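Local coordinates for protein phospholethanolamine N-methyltransferase 2 (Haemonchus contortus, PDB 4KRI) that probably transfers a methyl group from S-adenosylmethionine to phosphomonomethylethanolamine or its methylated product, late in nematode phosphocholine biosynthesis, at residues 65-70 with 88-93; 56-61 with 84-89; 120-125 with 159-164. All coordinates share one frame; numbering follows the deposited sequence.

From the N terminus, the 3-10 segment 56-60 comes first, then strand 64-70, and both meet helix 80-93. Contact 2 closes the loop from 56-61 to 84-89. Contact 1 closes the loop from 65-70 to 88-93. The two loops overlap and cross, since contact 1 opens inside contact 2 but ends beyond it. They share Thr-88 and Ala-89. Contact 3 comes later in the chain and closes 120-125 onto 159-164 as a separate loop. It ties helix 114-124 to strand 156-166, on the side of the sheet that carries helix 80-93. The helices also meet through Asp-84 and Tyr-121, and Lys-163 reaches the carbonyl of Leu-91.

Contact 1 of 3, residues 65-70 with 88-93; sequences DALIVN and TAALRS
This is a small, buried helix-on-sheet contact in which Leu-67 of strand 64-70 meets Ala-90 and Ser-93 of helix 80-93. One methyl of the leucine does all the touching. CD2 of Leu-67 lies 3.9 Å from CB of Ala-90 and 3.7 Å from OG of Ser-93. It therefore sits between two positions one turn apart on the helix. The leucine extends off the strand with CG anti to the backbone N (chi1 175°), which carries CD2 out to the helix surface.

The serine hydroxyl is a polar atom in this apolar setting, and the helix itself satisfies it. OG of Ser-93 donates to O of Ala-90 at 2.9 Å. The C=O...OG angle is 126°, near the usual value, with the donor tilted 25° from the carbonyl plane. Leu-58 and Leu-100 also pack against Leu-67. Alternate residues of the strand, Ala-66 and Ile-68, instead meet helix 5-18 on the other face of the sheet. Strand 64-70 runs parallel to its neighbour 98-105, and helix 80-93 connects them. The arrangement is that of a beta-alpha-beta crossover, consistent with a Rossmann-like methyltransferase fold.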
ATOM      1  N   ASP A  65      25.909   6.369   3.080  1.00 20.44           N
ATOM      2  CA  ASP A  65      25.099   5.606   2.134  1.00 18.34           C
ATOM      3  C   ASP A  65      23.776   5.171   2.752  1.00 21.52           C
ATOM      4  O   ASP A  65      22.803   4.939   2.047  1.00 20.89           O
ATOM      5  CB  ASP A  65      25.891   4.398   1.644  1.00 23.07           C
ATOM      6  CG  ASP A  65      27.185   4.807   0.974  1.00 32.99           C
ATOM      7  OD1 ASP A  65      27.120   5.328  -0.171  1.00 29.00           O
ATOM      8  OD2 ASP A  65      28.263   4.637   1.592  1.00 27.90           O
ATOM      9  N   ALA A  66      23.735   5.052   4.073  1.00 20.94           N
ATOM     10  CA  ALA A  66      22.506   4.693   4.762  1.00 21.43           C
ATOM     11  C   ALA A  66      22.554   5.274   6.149  1.00 19.40           C
ATOM     12  O   ALA A  66      23.607   5.313   6.785  1.00 20.19           O
ATOM     13  CB  ALA A  66      22.334   3.174   4.842  1.00 20.81           C
ATOM     14  N   LEU A  67      21.395   5.731   6.599  1.00 18.21           N
ATOM     15  CA  LEU A  67      21.222   6.213   7.948  1.00 20.62           C
ATOM     16  C   LEU A  67      20.067   5.425   8.537  1.00 23.67           C
ATOM     17  O   LEU A  67      18.954   5.445   7.997  1.00 24.73           O
ATOM     18  CB  LEU A  67      20.852   7.694   7.906  1.00 20.67           C
ATOM     19  CG  LEU A  67      20.512   8.326   9.256  1.00 22.28           C
ATOM     20  CD1 LEU A  67      21.687   8.239  10.230  1.00 22.49           C
ATOM     21  CD2 LEU A  67      20.099   9.764   9.037  1.00 25.97           C
ATOM     22  N   ILE A  68      20.331   4.719   9.631  1.00 22.86           N
ATOM     23  CA  ILE A  68      19.305   3.929  10.300  1.00 19.92           C
ATOM     24  C   ILE A  68      18.951   4.623  11.598  1.00 25.76           C
ATOM     25  O   ILE A  68      19.818   4.846  12.436  1.00 25.32           O
ATOM     26  CB  ILE A  68      19.830   2.517  10.606  1.00 22.86           C
ATOM     27  CG1 ILE A  68      20.310   1.857   9.304  1.00 28.42           C
ATOM     28  CG2 ILE A  68      18.750   1.674  11.257  1.00 26.40           C
ATOM     29  CD1 ILE A  68      21.089   0.589   9.522  1.00 38.57           C
ATOM     30  N   VAL A  69      17.679   4.979  11.761  1.00 18.52           N
ATOM     31  CA  VAL A  69      17.249   5.728  12.930  1.00 21.44           C
ATOM     32  C   VAL A  69      16.238   4.871  13.662  1.00 25.28           C
ATOM     33  O   VAL A  69      15.170   4.567  13.132  1.00 26.92           O
ATOM     34  CB  VAL A  69      16.613   7.075  12.536  1.00 24.60           C
ATOM     35  CG1 VAL A  69      16.166   7.858  13.774  1.00 26.89           C
ATOM     36  CG2 VAL A  69      17.606   7.903  11.744  1.00 27.08           C
ATOM     37  N   ASN A  70      16.572   4.477  14.884  1.00 25.33           N
ATOM     38  CA  ASN A  70      15.784   3.467  15.572  1.00 22.75           C
ATOM     39  C   ASN A  70      15.279   3.938  16.940  1.00 24.04           C
ATOM     40  O   ASN A  70      16.063   4.107  17.872  1.00 24.76           O
ATOM     41  CB  ASN A  70      16.626   2.193  15.738  1.00 27.19           C
ATOM     42  CG  ASN A  70      15.819   1.031  16.271  1.00 27.90           C
ATOM     43  OD1 ASN A  70      14.619   0.924  16.006  1.00 28.35           O
ATOM     44  ND2 ASN A  70      16.466   0.153  17.019  1.00 32.46           N
ATOM     45  N   THR A  88      16.152  17.854   8.427  1.00 26.13           N
ATOM     46  CA  THR A  88      17.247  18.651   7.897  1.00 28.33           C
ATOM     47  C   THR A  88      18.585  17.959   8.126  1.00 27.46           C
ATOM     48  O   THR A  88      19.378  17.812   7.196  1.00 27.34           O
ATOM     49  CB  THR A  88      17.267  20.046   8.534  1.00 29.04           C
ATOM     50  OG1 THR A  88      16.047  20.719   8.205  1.00 30.40           O
ATOM     51  CG2 THR A  88      18.443  20.858   8.014  1.00 28.95           C
ATOM     52  N   ALA A  89      18.820  17.505   9.350  1.00 26.91           N
ATOM     53  CA  ALA A  89      20.103  16.891   9.694  1.00 27.47           C
ATOM     54  C   ALA A  89      20.258  15.558   8.969  1.00 25.65           C
ATOM     55  O   ALA A  89      21.351  15.195   8.539  1.00 28.47           O
ATOM     56  CB  ALA A  89      20.218  16.697  11.204  1.00 29.96           C
ATOM     57  N   ALA A  90      19.160  14.824   8.836  1.00 22.75           N
ATOM     58  CA  ALA A  90      19.200  13.549   8.126  1.00 22.49           C
ATOM     59  C   ALA A  90      19.573  13.745   6.660  1.00 25.88           C
ATOM     60  O   ALA A  90      20.430  13.035   6.135  1.00 24.72           O
ATOM     61  CB  ALA A  90      17.864  12.823   8.256  1.00 23.73           C
ATOM     62  N   LEU A  91      18.944  14.719   6.007  1.00 22.34           N
ATOM     63  CA  LEU A  91      19.256  15.038   4.615  1.00 23.68           C
ATOM     64  C   LEU A  91      20.701  15.489   4.443  1.00 25.41           C
ATOM     65  O   LEU A  91      21.369  15.083   3.489  1.00 26.25           O
ATOM     66  CB  LEU A  91      18.299  16.108   4.078  1.00 26.17           C
ATOM     67  CG  LEU A  91      16.895  15.582   3.753  1.00 24.68           C
ATOM     68  CD1 LEU A  91      15.923  16.740   3.535  1.00 27.57           C
ATOM     69  CD2 LEU A  91      16.927  14.696   2.507  1.00 22.42           C
ATOM     70  N   ARG A  92      21.197  16.319   5.355  1.00 25.86           N
ATOM     71  CA  ARG A  92      22.582  16.764   5.234  1.00 25.20           C
ATOM     72  C   ARG A  92      23.575  15.608   5.375  1.00 29.67           C
ATOM     73  O   ARG A  92      24.618  15.600   4.725  1.00 29.21           O
ATOM     74  CB  ARG A  92      22.895  17.878   6.241  1.00 25.65           C
ATOM     75  CG  ARG A  92      22.223  19.195   5.888  1.00 28.82           C
ATOM     76  CD  ARG A  92      22.567  20.303   6.881  1.00 35.25           C
ATOM     77  NE  ARG A  92      21.811  21.519   6.585  1.00 54.27           N
ATOM     78  CZ  ARG A  92      21.590  22.509   7.448  1.00 60.98           C
ATOM     79  NH1 ARG A  92      22.064  22.441   8.688  1.00 59.78           N
ATOM     80  NH2 ARG A  92      20.882  23.569   7.068  1.00 58.61           N
ATOM     81  N   SER A  93      23.240  14.619   6.200  1.00 22.58           N
ATOM     82  CA  SER A  93      24.184  13.546   6.496  1.00 23.46           C
ATOM     83  C   SER A  93      24.296  12.529   5.362  1.00 27.97           C
ATOM     84  O   SER A  93      25.299  11.813   5.262  1.00 25.95           O
ATOM     85  CB  SER A  93      23.766  12.809   7.766  1.00 23.96           C
ATOM     86  OG  SER A  93      22.741  11.873   7.460  1.00 31.88           O
TER

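Contact 2 of 3, residues 56-61 with 84-89; sequences DSLKNL and DKFITA
The short 3-10 segment 56-60, in the connection between strands 48-52 and 64-70, lays Leu-58 against Phe-86 and Ala-89 of helix 80-93. Leu-58 touches with both its root and one branch. Its CB is 3.8 Å from CB of Ala-89, and its CD1 is 3.7 Å from the same methyl. CD1 also comes within 4.0 Å of CD1 of Phe-86, approaching the ring at a slant. The phenylalanine has CG anti to the backbone N (chi1 161°), which swings its ring in beside the leucine. Val-69 and Leu-73 pack against the same ring, so this apolar patch continues toward strand 64-70.

One water joins the two backbones next to the leucine. It donates to O of Leu-58 at 2.8 Å and to O of Ala-89 at 2.8 Å. Each carbonyl also accepts a backbone bond within its own helical turn: O of Leu-58 from N of Leu-61, and O of Ala-89 from N of Ser-93 further along helix 80-93. The water gives one hydrogen to each and so bridges two acceptors that could not bond each other, alongside an otherwise apolar contact.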
ATOM      1  N   ASP A  56      21.334  15.823  17.667  1.00 37.04           N
ATOM      2  CA  ASP A  56      22.301  16.894  17.453  1.00 44.50           C
ATOM      3  C   ASP A  56      23.674  16.362  17.032  1.00 44.57           C
ATOM      4  O   ASP A  56      24.460  17.077  16.405  1.00 48.22           O
ATOM      5  CB  ASP A  56      22.391  17.808  18.675  1.00 59.12           C
ATOM      6  CG  ASP A  56      21.214  18.759  18.766  1.00 72.31           C
ATOM      7  OD1 ASP A  56      21.324  19.886  18.236  1.00 76.97           O
ATOM      8  OD2 ASP A  56      20.175  18.375  19.346  1.00 78.89           O
ATOM      9  N   SER A  57      23.942  15.096  17.342  1.00 37.84           N
ATOM     10  CA  SER A  57      25.189  14.471  16.914  1.00 35.75           C
ATOM     11  C   SER A  57      25.176  14.137  15.418  1.00 33.64           C
ATOM     12  O   SER A  57      26.193  13.740  14.865  1.00 30.49           O
ATOM     13  CB  SER A  57      25.482  13.219  17.740  1.00 38.28           C
ATOM     14  OG  SER A  57      25.488  13.501  19.124  1.00 42.47           O
ATOM     15  N   LEU A  58      24.040  14.317  14.752  1.00 28.27           N
ATOM     16  CA  LEU A  58      23.997  14.065  13.302  1.00 24.71           C
ATOM     17  C   LEU A  58      24.874  15.053  12.539  1.00 32.82           C
ATOM     18  O   LEU A  58      25.212  14.822  11.372  1.00 34.01           O
ATOM     19  CB  LEU A  58      22.565  14.114  12.758  1.00 30.08           C
ATOM     20  CG  LEU A  58      21.633  12.949  13.091  1.00 32.89           C
ATOM     21  CD1 LEU A  58      20.223  13.290  12.626  1.00 31.49           C
ATOM     22  CD2 LEU A  58      22.097  11.671  12.409  1.00 36.45           C
ATOM     23  N   LYS A  59      25.241  16.152  13.195  1.00 28.61           N
ATOM     24  CA  LYS A  59      26.129  17.149  12.606  1.00 30.15           C
ATOM     25  C   LYS A  59      27.517  16.562  12.342  1.00 37.92           C
ATOM     26  O   LYS A  59      28.317  17.148  11.598  1.00 37.70           O
ATOM     27  CB  LYS A  59      26.273  18.362  13.539  1.00 32.30           C
ATOM     28  CG  LYS A  59      27.274  18.131  14.679  1.00 28.99           C
ATOM     29  CD  LYS A  59      27.587  19.411  15.457  1.00 39.47           C
ATOM     30  CE  LYS A  59      28.802  19.204  16.364  1.00 40.98           C
ATOM     31  NZ  LYS A  59      28.965  20.285  17.375  1.00 57.36           N
ATOM     32  N   ASN A  60      27.801  15.415  12.961  1.00 27.08           N
ATOM     33  CA  ASN A  60      29.120  14.794  12.886  1.00 27.07           C
ATOM     34  C   ASN A  60      29.149  13.704  11.827  1.00 24.23           C
ATOM     35  O   ASN A  60      30.201  13.100  11.557  1.00 29.29           O
ATOM     36  CB  ASN A  60      29.494  14.215  14.247  1.00 26.79           C
ATOM     37  CG  ASN A  60      29.634  15.293  15.309  1.00 30.49           C
ATOM     38  OD1 ASN A  60      30.096  16.396  15.012  1.00 30.70           O
ATOM     39  ND2 ASN A  60      29.238  14.985  16.545  1.00 32.59           N
ATOM     40  N   LEU A  61      27.990  13.466  11.233  1.00 25.32           N
ATOM     41  CA  LEU A  61      27.851  12.461  10.185  1.00 26.21           C
ATOM     42  C   LEU A  61      27.697  13.098   8.806  1.00 27.96           C
ATOM     43  O   LEU A  61      26.987  14.098   8.648  1.00 32.99           O
ATOM     44  CB  LEU A  61      26.649  11.564  10.480  1.00 32.17           C
ATOM     45  CG  LEU A  61      26.861  10.314  11.347  1.00 39.76           C
ATOM     46  CD1 LEU A  61      27.700  10.583  12.560  1.00 43.99           C
ATOM     47  CD2 LEU A  61      25.525   9.746  11.777  1.00 33.35           C
ATOM     48  N   ASP A  84      11.568  19.112  12.130  1.00 32.07           N
ATOM     49  CA  ASP A  84      12.221  19.797  11.013  1.00 34.18           C
ATOM     50  C   ASP A  84      13.745  19.782  11.154  1.00 34.02           C
ATOM     51  O   ASP A  84      14.467  19.620  10.166  1.00 32.20           O
ATOM     52  CB  ASP A  84      11.741  21.245  10.907  1.00 36.45           C
ATOM     53  CG  ASP A  84      10.314  21.359  10.426  1.00 41.64           C
ATOM     54  OD1 ASP A  84       9.789  20.394   9.830  1.00 41.14           O
ATOM     55  OD2 ASP A  84       9.719  22.435  10.635  1.00 47.46           O
ATOM     56  N   LYS A  85      14.233  19.975  12.374  1.00 35.24           N
ATOM     57  CA  LYS A  85      15.668  19.888  12.629  1.00 30.52           C
ATOM     58  C   LYS A  85      16.208  18.503  12.286  1.00 32.49           C
ATOM     59  O   LYS A  85      17.281  18.381  11.697  1.00 31.26           O
ATOM     60  CB  LYS A  85      16.005  20.264  14.078  1.00 32.86           C
ATOM     61  CG  LYS A  85      16.392  21.714  14.231  1.00 45.72           C
ATOM     62  CD  LYS A  85      16.215  22.194  15.658  1.00 56.21           C
ATOM     63  CE  LYS A  85      16.558  23.672  15.767  1.00 66.30           C
ATOM     64  NZ  LYS A  85      17.968  23.930  15.343  1.00 72.46           N
ATOM     65  N   PHE A  86      15.457  17.466  12.639  1.00 29.08           N
ATOM     66  CA  PHE A  86      15.888  16.103  12.346  1.00 32.90           C
ATOM     67  C   PHE A  86      15.911  15.824  10.853  1.00 31.50           C
ATOM     68  O   PHE A  86      16.871  15.259  10.344  1.00 26.86           O
ATOM     69  CB  PHE A  86      14.999  15.055  13.022  1.00 27.61           C
ATOM     70  CG  PHE A  86      15.127  13.692  12.405  1.00 26.57           C
ATOM     71  CD1 PHE A  86      16.242  12.906  12.657  1.00 26.56           C
ATOM     72  CD2 PHE A  86      14.154  13.208  11.546  1.00 26.98           C
ATOM     73  CE1 PHE A  86      16.377  11.651  12.071  1.00 27.89           C
ATOM     74  CE2 PHE A  86      14.284  11.959  10.957  1.00 29.68           C
ATOM     75  CZ  PHE A  86      15.396  11.177  11.228  1.00 28.67           C
ATOM     76  N   ILE A  87      14.842  16.186  10.150  1.00 25.68           N
ATOM     77  CA  ILE A  87      14.790  15.887   8.716  1.00 24.10           C
ATOM     78  C   ILE A  87      15.917  16.616   8.005  1.00 27.09           C
ATOM     79  O   ILE A  87      16.558  16.066   7.107  1.00 27.01           O
ATOM     80  CB  ILE A  87      13.450  16.274   8.093  1.00 27.24           C
ATOM     81  CG1 ILE A  87      12.323  15.519   8.796  1.00 24.77           C
ATOM     82  CG2 ILE A  87      13.447  15.952   6.606  1.00 27.61           C
ATOM     83  CD1 ILE A  87      10.928  15.969   8.388  1.00 27.56           C
ATOM     84  N   THR A  88      16.152  17.854   8.427  1.00 26.13           N
ATOM     85  CA  THR A  88      17.247  18.651   7.897  1.00 28.33           C
ATOM     86  C   THR A  88      18.585  17.959   8.126  1.00 27.46           C
ATOM     87  O   THR A  88      19.378  17.812   7.196  1.00 27.34           O
ATOM     88  CB  THR A  88      17.267  20.046   8.534  1.00 29.04           C
ATOM     89  OG1 THR A  88      16.047  20.719   8.205  1.00 30.40           O
ATOM     90  CG2 THR A  88      18.443  20.858   8.014  1.00 28.95           C
ATOM     91  N   ALA A  89      18.820  17.505   9.350  1.00 26.91           N
ATOM     92  CA  ALA A  89      20.103  16.891   9.694  1.00 27.47           C
ATOM     93  C   ALA A  89      20.258  15.558   8.969  1.00 25.65           C
ATOM     94  O   ALA A  89      21.351  15.195   8.539  1.00 28.47           O
ATOM     95  CB  ALA A  89      20.218  16.697  11.204  1.00 29.96           C
TER
HETATM   96  O   HOH W   1      23.629  16.362   9.641  1.00 33.47           O

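Contact 3 of 3, residues 120-125 with 159-164; sequences DYFDVF and WTLMKK
Phe-122, on the last turn of helix 114-124, drops its side chain onto Leu-161 and Trp-159 of strand 156-166. CB of Phe-122 starts the contact, 4.0 Å from CD1 of Leu-161. CG of Phe-122 stays beside that methyl at 4.1 Å. With CG anti to the carbonyl carbon (chi1 -66°), the ring leads away from the helix toward the sheet. CD2 of Phe-122 touches both partners. It lies 4.0 Å from CD1 of Leu-161 and 4.0 Å from CD1 of Trp-159.

Leu-161 and Trp-159 are two residues apart and so project from the same face of the strand. This strand runs antiparallel to both neighbours, 98-105 and 132-143, consistent with the antiparallel strand of a class I methyltransferase-like fold. The intervening Thr-160 turns to helix 5-18 on the other face, while Leu-102 of strand 98-105 touches the side chains of both Phe-122 and Trp-159.

Further along the ring, CE2 of Phe-122 stands over the indole face, 4.1 Å from CE2 of Trp-159 and offset toward the rim. The pair is a T-shaped stack, with the phenylalanine giving its edge. The planes stand at 88°, and the centroid of the Phe-122 ring is 5.2 Å from that of the five-membered ring of Trp-159. The indole NE1 is hydrogen-bonded to OG1 of Thr-119, one turn before Phe-122 on helix 114-124, which ties the tryptophan to that helix a second time. Across the ring from CE2, CD1 of Phe-122 faces Ile-87 of helix 80-93.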
ATOM      1  N   ASP A 120       3.366  11.935   4.907  1.00 25.49           N
ATOM      2  CA  ASP A 120       3.178  13.126   4.084  1.00 27.60           C
ATOM      3  C   ASP A 120       4.204  14.201   4.435  1.00 28.86           C
ATOM      4  O   ASP A 120       4.733  14.876   3.555  1.00 31.80           O
ATOM      5  CB  ASP A 120       1.760  13.683   4.244  1.00 30.85           C
ATOM      6  CG  ASP A 120       0.717  12.852   3.516  1.00 35.67           C
ATOM      7  OD1 ASP A 120       1.086  12.083   2.599  1.00 39.17           O
ATOM      8  OD2 ASP A 120      -0.483  12.982   3.855  1.00 37.34           O
ATOM      9  N   TYR A 121       4.495  14.346   5.722  1.00 25.43           N
ATOM     10  CA  TYR A 121       5.441  15.358   6.176  1.00 25.21           C
ATOM     11  C   TYR A 121       6.833  15.106   5.591  1.00 26.27           C
ATOM     12  O   TYR A 121       7.495  16.030   5.115  1.00 32.71           O
ATOM     13  CB  TYR A 121       5.510  15.356   7.700  1.00 31.00           C
ATOM     14  CG  TYR A 121       5.976  16.661   8.305  1.00 30.99           C
ATOM     15  CD1 TYR A 121       5.060  17.623   8.704  1.00 35.10           C
ATOM     16  CD2 TYR A 121       7.325  16.926   8.488  1.00 29.02           C
ATOM     17  CE1 TYR A 121       5.471  18.813   9.264  1.00 40.07           C
ATOM     18  CE2 TYR A 121       7.750  18.121   9.043  1.00 37.34           C
ATOM     19  CZ  TYR A 121       6.817  19.060   9.429  1.00 43.73           C
ATOM     20  OH  TYR A 121       7.217  20.254   9.989  1.00 45.67           O
ATOM     21  N   PHE A 122       7.276  13.853   5.646  1.00 24.43           N
ATOM     22  CA  PHE A 122       8.572  13.473   5.088  1.00 28.66           C
ATOM     23  C   PHE A 122       8.587  13.693   3.576  1.00 31.11           C
ATOM     24  O   PHE A 122       9.604  14.106   3.003  1.00 32.40           O
ATOM     25  CB  PHE A 122       8.854  11.994   5.373  1.00 26.85           C
ATOM     26  CG  PHE A 122       9.027  11.672   6.826  1.00 27.06           C
ATOM     27  CD1 PHE A 122       9.543  12.611   7.705  1.00 30.49           C
ATOM     28  CD2 PHE A 122       8.675  10.417   7.314  1.00 28.97           C
ATOM     29  CE1 PHE A 122       9.713  12.310   9.048  1.00 31.07           C
ATOM     30  CE2 PHE A 122       8.838  10.112   8.649  1.00 32.96           C
ATOM     31  CZ  PHE A 122       9.354  11.066   9.521  1.00 32.85           C
ATOM     32  N   ASP A 123       7.457  13.418   2.932  1.00 25.60           N
ATOM     33  CA  ASP A 123       7.376  13.450   1.465  1.00 29.61           C
ATOM     34  C   ASP A 123       7.408  14.879   0.923  1.00 30.52           C
ATOM     35  O   ASP A 123       7.818  15.119  -0.215  1.00 32.83           O
ATOM     36  CB  ASP A 123       6.105  12.727   0.996  1.00 33.71           C
ATOM     37  CG  ASP A 123       6.196  12.238  -0.444  1.00 43.65           C
ATOM     38  OD1 ASP A 123       7.267  11.746  -0.862  1.00 43.72           O
ATOM     39  OD2 ASP A 123       5.184  12.339  -1.166  1.00 45.04           O
ATOM     40  N   VAL A 124       6.980  15.825   1.754  1.00 28.98           N
ATOM     41  CA  VAL A 124       6.819  17.219   1.347  1.00 31.33           C
ATOM     42  C   VAL A 124       8.049  18.074   1.671  1.00 33.04           C
ATOM     43  O   VAL A 124       8.349  19.037   0.963  1.00 30.29           O
ATOM     44  CB  VAL A 124       5.534  17.809   1.997  1.00 48.25           C
ATOM     45  CG1 VAL A 124       5.554  19.321   2.020  1.00 49.49           C
ATOM     46  CG2 VAL A 124       4.296  17.297   1.267  1.00 48.37           C
ATOM     47  N   PHE A 125       8.768  17.708   2.726  1.00 25.77           N
ATOM     48  CA  PHE A 125       9.907  18.505   3.190  1.00 31.38           C
ATOM     49  C   PHE A 125      10.986  18.733   2.121  1.00 29.64           C
ATOM     50  O   PHE A 125      11.393  17.810   1.419  1.00 29.24           O
ATOM     51  CB  PHE A 125      10.533  17.886   4.445  1.00 30.86           C
ATOM     52  CG  PHE A 125      11.404  18.838   5.218  1.00 33.75           C
ATOM     53  CD1 PHE A 125      10.880  19.582   6.265  1.00 35.29           C
ATOM     54  CD2 PHE A 125      12.746  18.994   4.899  1.00 30.10           C
ATOM     55  CE1 PHE A 125      11.674  20.465   6.979  1.00 35.35           C
ATOM     56  CE2 PHE A 125      13.551  19.875   5.610  1.00 32.10           C
ATOM     57  CZ  PHE A 125      13.016  20.609   6.656  1.00 32.84           C
ATOM     58  N   TRP A 159       9.913   3.316   8.046  1.00 19.80           N
ATOM     59  CA  TRP A 159       9.867   4.019   6.763  1.00 16.66           C
ATOM     60  C   TRP A 159      11.148   3.737   6.008  1.00 20.01           C
ATOM     61  O   TRP A 159      12.227   3.757   6.582  1.00 18.45           O
ATOM     62  CB  TRP A 159       9.764   5.542   6.971  1.00 21.82           C
ATOM     63  CG  TRP A 159       8.418   6.048   7.379  1.00 21.12           C
ATOM     64  CD1 TRP A 159       7.481   6.636   6.574  1.00 24.73           C
ATOM     65  CD2 TRP A 159       7.864   6.042   8.696  1.00 19.79           C
ATOM     66  NE1 TRP A 159       6.373   6.992   7.319  1.00 23.51           N
ATOM     67  CE2 TRP A 159       6.584   6.630   8.622  1.00 23.74           C
ATOM     68  CE3 TRP A 159       8.326   5.591   9.938  1.00 22.36           C
ATOM     69  CZ2 TRP A 159       5.761   6.779   9.741  1.00 24.73           C
ATOM     70  CZ3 TRP A 159       7.510   5.735  11.042  1.00 25.98           C
ATOM     71  CH2 TRP A 159       6.241   6.321  10.935  1.00 25.53           C
ATOM     72  N   THR A 160      11.032   3.504   4.710  1.00 19.36           N
ATOM     73  CA  THR A 160      12.199   3.419   3.838  1.00 18.44           C
ATOM     74  C   THR A 160      12.095   4.602   2.893  1.00 19.87           C
ATOM     75  O   THR A 160      11.140   4.682   2.128  1.00 19.33           O
ATOM     76  CB  THR A 160      12.173   2.120   2.997  1.00 18.24           C
ATOM     77  OG1 THR A 160      12.237   0.977   3.868  1.00 21.41           O
ATOM     78  CG2 THR A 160      13.378   2.070   2.065  1.00 21.03           C
ATOM     79  N   LEU A 161      13.067   5.514   2.949  1.00 20.58           N
ATOM     80  CA  LEU A 161      13.049   6.738   2.128  1.00 19.15           C
ATOM     81  C   LEU A 161      14.416   6.923   1.488  1.00 25.30           C
ATOM     82  O   LEU A 161      15.412   6.434   2.012  1.00 21.99           O
ATOM     83  CB  LEU A 161      12.750   7.948   3.023  1.00 21.66           C
ATOM     84  CG  LEU A 161      11.505   7.879   3.914  1.00 23.19           C
ATOM     85  CD1 LEU A 161      11.520   9.010   4.945  1.00 26.72           C
ATOM     86  CD2 LEU A 161      10.245   7.947   3.076  1.00 25.94           C
ATOM     87  N   MET A 162      14.474   7.629   0.359  1.00 20.74           N
ATOM     88  CA  MET A 162      15.750   7.846  -0.321  1.00 21.16           C
ATOM     89  C   MET A 162      15.960   9.329  -0.588  1.00 21.72           C
ATOM     90  O   MET A 162      15.034  10.019  -1.024  1.00 23.37           O
ATOM     91  CB  MET A 162      15.758   7.064  -1.646  1.00 27.59           C
ATOM     92  CG  MET A 162      17.070   7.123  -2.412  1.00 40.47           C
ATOM     93  SD  MET A 162      17.206   5.833  -3.685  1.00 54.15           S
ATOM     94  CE  MET A 162      15.589   5.053  -3.521  1.00 47.84           C
ATOM     95  N   LYS A 163      17.168   9.828  -0.340  1.00 23.54           N
ATOM     96  CA  LYS A 163      17.470  11.233  -0.612  1.00 23.72           C
ATOM     97  C   LYS A 163      17.581  11.469  -2.113  1.00 24.96           C
ATOM     98  O   LYS A 163      18.310  10.753  -2.796  1.00 24.41           O
ATOM     99  CB  LYS A 163      18.794  11.620   0.029  1.00 21.16           C
ATOM    100  CG  LYS A 163      19.138  13.100  -0.156  1.00 22.37           C
ATOM    101  CD  LYS A 163      20.518  13.433   0.410  1.00 23.12           C
ATOM    102  CE  LYS A 163      20.865  14.893   0.146  1.00 24.46           C
ATOM    103  NZ  LYS A 163      22.141  15.311   0.795  1.00 27.48           N
ATOM    104  N   LYS A 164      16.873  12.478  -2.619  1.00 22.77           N
ATOM    105  CA  LYS A 164      16.865  12.782  -4.058  1.00 22.20           C
ATOM    106  C   LYS A 164      16.942  14.288  -4.287  1.00 25.44           C
ATOM    107  O   LYS A 164      16.596  15.082  -3.402  1.00 24.76           O
ATOM    108  CB  LYS A 164      15.589  12.243  -4.716  1.00 25.79           C
ATOM    109  CG  LYS A 164      15.471  10.739  -4.718  1.00 30.76           C
ATOM    110  CD  LYS A 164      16.533  10.103  -5.604  1.00 29.80           C
ATOM    111  CE  LYS A 164      16.306   8.595  -5.719  1.00 38.85           C
ATOM    112  NZ  LYS A 164      17.356   7.924  -6.537  1.00 42.99           N
TER